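Local coordinates for protein aminotransferase class I and II (Anaerococcus prevotii, PDB 4EMY) that binds pyridoxal 5'-phosphate as a homodimeric class I aminotransferase and probably catalyses transamination with this cofactor, at residues 244-257 / 272-286. Numbering follows the deposited sequence.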
loop_
_atom_site.group_PDB
_atom_site.type_symbol
_atom_site.label_atom_id
_atom_site.label_comp_id
_atom_site.label_asym_id
_atom_site.label_seq_id
_atom_site.Cartn_x
_atom_site.Cartn_y
_atom_site.Cartn_z
ATOM N N PHE A 244 28.791 3.560 -0.444
ATOM C CA PHE A 244 28.089 2.517 0.293
ATOM C C PHE A 244 28.682 1.128 0.066
ATOM O O PHE A 244 28.181 0.143 0.609
ATOM C CB PHE A 244 26.588 2.530 -0.028
ATOM C CG PHE A 244 25.893 3.827 0.323
ATOM C CD1 PHE A 244 26.302 4.591 1.412
ATOM C CD2 PHE A 244 24.807 4.269 -0.427
ATOM C CE1 PHE A 244 25.661 5.776 1.727
ATOM C CE2 PHE A 244 24.156 5.451 -0.112
ATOM C CZ PHE A 244 24.584 6.205 0.967
ATOM N N SER A 245 29.759 1.058 -0.719
ATOM C CA SER A 245 30.454 -0.204 -0.981
ATOM C C SER A 245 31.188 -0.720 0.250
ATOM O O SER A 245 31.753 0.058 1.007
ATOM C CB SER A 245 31.463 -0.033 -2.117
ATOM O OG SER A 245 30.853 0.504 -3.269
ATOM N N ASN A 246 31.169 -2.037 0.436
ATOM C CA ASN A 246 31.982 -2.723 1.456
ATOM C C ASN A 246 31.894 -2.133 2.860
ATOM O O ASN A 246 32.907 -1.864 3.505
ATOM C CB ASN A 246 33.434 -2.821 0.991
ATOM C CG ASN A 246 33.558 -3.491 -0.364
ATOM O OD1 ASN A 246 33.980 -2.867 -1.344
ATOM N ND2 ASN A 246 33.161 -4.760 -0.434
ATOM N N LEU A 247 30.665 -1.923 3.311
ATOM C CA LEU A 247 30.397 -1.418 4.644
ATOM C C LEU A 247 30.315 -2.596 5.600
ATOM O O LEU A 247 29.891 -3.677 5.193
ATOM C CB LEU A 247 29.092 -0.625 4.653
ATOM C CG LEU A 247 29.152 0.907 4.592
ATOM C CD1 LEU A 247 30.153 1.442 3.580
ATOM C CD2 LEU A 247 27.766 1.458 4.305
ATOM N N PRO A 248 30.732 -2.403 6.866
ATOM C CA PRO A 248 30.706 -3.509 7.828
ATOM C C PRO A 248 29.328 -4.167 7.955
ATOM O O PRO A 248 28.301 -3.490 7.897
ATOM C CB PRO A 248 31.121 -2.852 9.158
ATOM C CG PRO A 248 31.166 -1.384 8.904
ATOM C CD PRO A 248 31.358 -1.197 7.436
ATOM N N ARG A 249 29.334 -5.486 8.113
ATOM C CA ARG A 249 28.133 -6.298 8.300
ATOM C C ARG A 249 27.010 -5.584 9.069
ATOM O O ARG A 249 25.848 -5.631 8.663
ATOM C CB ARG A 249 28.529 -7.625 8.973
ATOM C CG ARG A 249 27.384 -8.529 9.404
ATOM C CD ARG A 249 27.840 -9.973 9.599
ATOM N NE ARG A 249 28.078 -10.652 8.319
ATOM C CZ ARG A 249 29.269 -11.054 7.870
ATOM N NH1 ARG A 249 30.374 -10.878 8.595
ATOM N NH2 ARG A 249 29.352 -11.654 6.688
ATOM N N ASN A 250 27.371 -4.902 10.155
ATOM C CA ASN A 250 26.399 -4.242 11.037
ATOM C C ASN A 250 25.988 -2.816 10.631
ATOM O O ASN A 250 25.325 -2.109 11.400
ATOM C CB ASN A 250 26.904 -4.259 12.484
ATOM C CG ASN A 250 28.231 -3.543 12.648
ATOM O OD1 ASN A 250 29.140 -3.685 11.828
ATOM N ND2 ASN A 250 28.349 -2.770 13.718
ATOM N N LEU A 251 26.388 -2.391 9.436
ATOM C CA LEU A 251 25.961 -1.103 8.905
ATOM C C LEU A 251 25.162 -1.307 7.627
ATOM O O LEU A 251 25.713 -1.332 6.523
ATOM C CB LEU A 251 27.153 -0.171 8.670
ATOM C CG LEU A 251 26.882 1.279 8.240
ATOM C CD1 LEU A 251 25.977 2.006 9.224
ATOM C CD2 LEU A 251 28.189 2.040 8.072
ATOM N N PHE A 252 23.855 -1.467 7.788
ATOM C CA PHE A 252 22.971 -1.717 6.664
ATOM C C PHE A 252 22.499 -0.402 6.041
ATOM O O PHE A 252 22.468 0.636 6.707
ATOM C CB PHE A 252 21.792 -2.593 7.109
ATOM C CG PHE A 252 20.976 -3.147 5.973
ATOM C CD1 PHE A 252 21.583 -3.843 4.935
ATOM C CD2 PHE A 252 19.595 -2.985 5.951
ATOM C CE1 PHE A 252 20.831 -4.352 3.890
ATOM C CE2 PHE A 252 18.838 -3.497 4.914
ATOM C CZ PHE A 252 19.454 -4.183 3.880
ATOM N N VAL A 253 22.160 -0.450 4.756
ATOM C CA VAL A 253 21.688 0.724 4.029
ATOM C C VAL A 253 20.410 0.364 3.285
ATOM O O VAL A 253 20.388 -0.607 2.535
ATOM C CB VAL A 253 22.752 1.264 3.035
ATOM C CG1 VAL A 253 22.172 2.351 2.146
ATOM C CG2 VAL A 253 23.954 1.820 3.778
ATOM N N VAL A 254 19.344 1.131 3.518
ATOM C CA VAL A 254 18.121 1.022 2.721
ATOM C C VAL A 254 17.895 2.326 1.966
ATOM O O VAL A 254 17.759 3.394 2.571
ATOM C CB VAL A 254 16.870 0.694 3.566
ATOM C CG1 VAL A 254 15.672 0.437 2.658
ATOM C CG2 VAL A 254 17.114 -0.512 4.458
ATOM N N VAL A 255 17.869 2.232 0.642
ATOM C CA VAL A 255 17.634 3.392 -0.204
ATOM C C VAL A 255 16.171 3.371 -0.634
ATOM O O VAL A 255 15.695 2.371 -1.168
ATOM C CB VAL A 255 18.612 3.416 -1.405
ATOM C CG1 VAL A 255 18.170 4.405 -2.471
ATOM C CG2 VAL A 255 20.015 3.766 -0.934
ATOM N N ALA A 256 15.453 4.462 -0.368
ATOM C CA ALA A 256 14.033 4.549 -0.720
ATOM C C ALA A 256 13.828 5.166 -2.107
ATOM O O ALA A 256 13.954 6.380 -2.287
ATOM C CB ALA A 256 13.250 5.307 0.346
ATOM N N PHE A 257 13.508 4.310 -3.073
ATOM C CA PHE A 257 13.314 4.716 -4.461
ATOM C C PHE A 257 11.847 5.001 -4.783
ATOM O O PHE A 257 10.957 4.348 -4.254
ATOM C CB PHE A 257 13.862 3.623 -5.379
ATOM C CG PHE A 257 13.404 3.732 -6.798
ATOM C CD1 PHE A 257 14.061 4.570 -7.690
ATOM C CD2 PHE A 257 12.312 2.996 -7.248
ATOM C CE1 PHE A 257 13.632 4.672 -9.005
ATOM C CE2 PHE A 257 11.878 3.097 -8.560
ATOM C CZ PHE A 257 12.540 3.934 -9.440
ATOM N N ALA A 272 10.332 1.473 -4.521
ATOM C CA ALA A 272 11.074 0.294 -4.085
ATOM C C ALA A 272 11.973 0.622 -2.899
ATOM O O ALA A 272 12.439 1.752 -2.747
ATOM C CB ALA A 272 11.901 -0.272 -5.231
ATOM N N ALA A 273 12.197 -0.387 -2.061
ATOM C CA ALA A 273 13.219 -0.350 -1.014
ATOM C C ALA A 273 14.420 -1.175 -1.458
ATOM O O ALA A 273 14.326 -2.395 -1.603
ATOM C CB ALA A 273 12.665 -0.892 0.285
ATOM N N VAL A 274 15.542 -0.498 -1.680
ATOM C CA VAL A 274 16.772 -1.135 -2.131
ATOM C C VAL A 274 17.782 -1.212 -0.982
ATOM O O VAL A 274 18.178 -0.191 -0.421
ATOM C CB VAL A 274 17.386 -0.373 -3.322
ATOM C CG1 VAL A 274 18.595 -1.111 -3.860
ATOM C CG2 VAL A 274 16.359 -0.193 -4.431
ATOM N N GLY A 275 18.177 -2.432 -0.635
ATOM C CA GLY A 275 19.146 -2.672 0.430
ATOM C C GLY A 275 20.546 -2.950 -0.089
ATOM O O GLY A 275 20.716 -3.531 -1.165
ATOM N N ILE A 276 21.548 -2.522 0.681
ATOM C CA ILE A 276 22.953 -2.746 0.352
ATOM C C ILE A 276 23.654 -3.378 1.549
ATOM O O ILE A 276 23.620 -2.828 2.646
ATOM C CB ILE A 276 23.701 -1.422 0.035
ATOM C CG1 ILE A 276 22.781 -0.353 -0.588
ATOM C CG2 ILE A 276 24.951 -1.681 -0.801
ATOM C CD1 ILE A 276 22.465 -0.550 -2.055
ATOM N N SER A 277 24.284 -4.532 1.341
ATOM C CA SER A 277 25.082 -5.177 2.386
ATOM C C SER A 277 26.257 -5.964 1.832
ATOM O O SER A 277 26.228 -6.435 0.698
ATOM C CB SER A 277 24.223 -6.101 3.248
ATOM O OG SER A 277 24.978 -6.642 4.320
ATOM N N SER A 278 27.289 -6.110 2.653
ATOM C CA SER A 278 28.424 -6.962 2.322
ATOM C C SER A 278 28.115 -8.429 2.620
ATOM O O SER A 278 28.824 -9.320 2.155
ATOM C CB SER A 278 29.669 -6.513 3.083
ATOM O OG SER A 278 29.394 -6.395 4.464
ATOM N N SER A 279 27.051 -8.667 3.389
ATOM C CA SER A 279 26.637 -10.020 3.766
ATOM C C SER A 279 25.450 -10.514 2.944
ATOM O O SER A 279 24.451 -9.814 2.794
ATOM C CB SER A 279 26.316 -10.093 5.262
ATOM O OG SER A 279 25.851 -11.381 5.637
ATOM N N LYS A 280 25.576 -11.736 2.428
ATOM C CA LYS A 280 24.547 -12.363 1.603
ATOM C C LYS A 280 23.319 -12.757 2.414
ATOM O O LYS A 280 22.200 -12.724 1.899
ATOM C CB LYS A 280 25.112 -13.589 0.883
ATOM C CG LYS A 280 24.301 -14.039 -0.320
ATOM C CD LYS A 280 24.634 -15.472 -0.702
ATOM C CE LYS A 280 23.668 -16.001 -1.747
ATOM N NZ LYS A 280 23.696 -17.487 -1.825
ATOM N N GLU A 281 23.522 -13.130 3.675
ATOM C CA GLU A 281 22.392 -13.501 4.522
ATOM C C GLU A 281 21.641 -12.303 5.090
ATOM O O GLU A 281 20.441 -12.399 5.358
ATOM C CB GLU A 281 22.778 -14.509 5.612
ATOM C CG GLU A 281 23.799 -14.040 6.631
ATOM C CD GLU A 281 24.221 -15.162 7.561
ATOM O OE1 GLU A 281 23.337 -15.897 8.055
ATOM O OE2 GLU A 281 25.437 -15.313 7.800
ATOM N N ILE A 282 22.339 -11.177 5.250
ATOM C CA ILE A 282 21.698 -9.915 5.633
ATOM C C ILE A 282 20.687 -9.477 4.568
ATOM O O ILE A 282 19.594 -9.011 4.892
ATOM C CB ILE A 282 22.731 -8.786 5.890
ATOM C CG1 ILE A 282 23.584 -9.080 7.132
ATOM C CG2 ILE A 282 22.050 -7.428 6.036
ATOM C CD1 ILE A 282 22.803 -9.237 8.418
ATOM N N ILE A 283 21.062 -9.645 3.305
ATOM C CA ILE A 283 20.198 -9.316 2.179
ATOM C C ILE A 283 18.993 -10.255 2.075
ATOM O O ILE A 283 17.866 -9.798 1.931
ATOM C CB ILE A 283 21.015 -9.231 0.865
ATOM C CG1 ILE A 283 21.464 -7.784 0.625
ATOM C CG2 ILE A 283 20.245 -9.755 -0.343
ATOM C CD1 ILE A 283 20.350 -6.814 0.280
ATOM N N GLU A 284 19.226 -11.560 2.171
ATOM C CA GLU A 284 18.130 -12.527 2.128
ATOM C C GLU A 284 17.150 -12.314 3.284
ATOM O O GLU A 284 15.936 -12.401 3.097
ATOM C CB GLU A 284 18.668 -13.958 2.108
ATOM C CG GLU A 284 19.214 -14.374 0.748
ATOM C CD GLU A 284 19.993 -15.677 0.781
ATOM O OE1 GLU A 284 20.330 -16.170 1.889
ATOM O OE2 GLU A 284 20.274 -16.210 -0.317
ATOM N N GLU A 285 17.695 -12.022 4.464
ATOM C CA GLU A 285 16.928 -11.623 5.645
ATOM C C GLU A 285 16.066 -10.384 5.369
ATOM O O GLU A 285 14.911 -10.310 5.801
ATOM C CB GLU A 285 17.909 -11.350 6.779
ATOM C CG GLU A 285 17.329 -10.832 8.077
ATOM C CD GLU A 285 18.427 -10.367 9.018
ATOM O OE1 GLU A 285 18.490 -9.153 9.309
ATOM O OE2 GLU A 285 19.252 -11.213 9.441
ATOM N N PHE A 286 16.648 -9.425 4.648
ATOM C CA PHE A 286 15.976 -8.202 4.212
ATOM C C PHE A 286 14.845 -8.545 3.251
ATOM O O PHE A 286 13.707 -8.135 3.469
ATOM C CB PHE A 286 17.009 -7.264 3.576
ATOM C CG PHE A 286 16.428 -6.103 2.820
ATOM C CD1 PHE A 286 15.995 -4.966 3.485
ATOM C CD2 PHE A 286 16.361 -6.130 1.431
ATOM C CE1 PHE A 286 15.476 -3.890 2.779
ATOM C CE2 PHE A 286 15.850 -5.058 0.722
ATOM C CZ PHE A 286 15.405 -3.939 1.397
#
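Strands 251-257 and 272-277 are antiparallel neighbours in the mixed seven-stranded sheet of the class I aminotransferase large domain, and their short axes run at 156°. V255 and V274 form a hydrogen-bonded pair, V255 N reaching V274 O at 2.7 Å and V274 N answering to V255 O with similarly straight N-H...O geometry. F257 and A272 also bond both ways, though A272 N meets F257 O from well above the carbonyl plane, whereas at V253 and I276 one bond is sound, I276 N to V253 O at 2.9 Å, and its return, V253 N to I276 O, is weak. V253, V255, V274 and I276 line one face of the sheet, where V253 CG1 lies alongside I276 CG1 at 3.9 Å and helix 82-93 packs nearby.

On the face of V254 and A273, F252 bridges strand and helix 280-286. A chi1 of -168°, which sets CG opposite the backbone N, carries its ring across to the neighbouring strand, where F252 CZ comes within 3.8 Å of G275 CA. The CE2-CZ edge of F252 meets the face of F286 in an offset edge-to-face pair, planes at 62°, with F252 CE2 3.5 Å from F286 CD1. I282 CG2 approaches F252 CD1 at 3.8 Å, and M6 of the second subunit packs on both residues. Replacing F252 with an alanine is likely to open a gap beside G275 and leave F286 and I282 without their shared apolar partner.

Beyond the strand ends, S278 OG donates to L247 O at 2.9 Å, tying the two loops together. Apolar packing thus anchors the helix to the sheet, while backbone bonds fix strand 251-257, which leads directly into cofactor-binding S258.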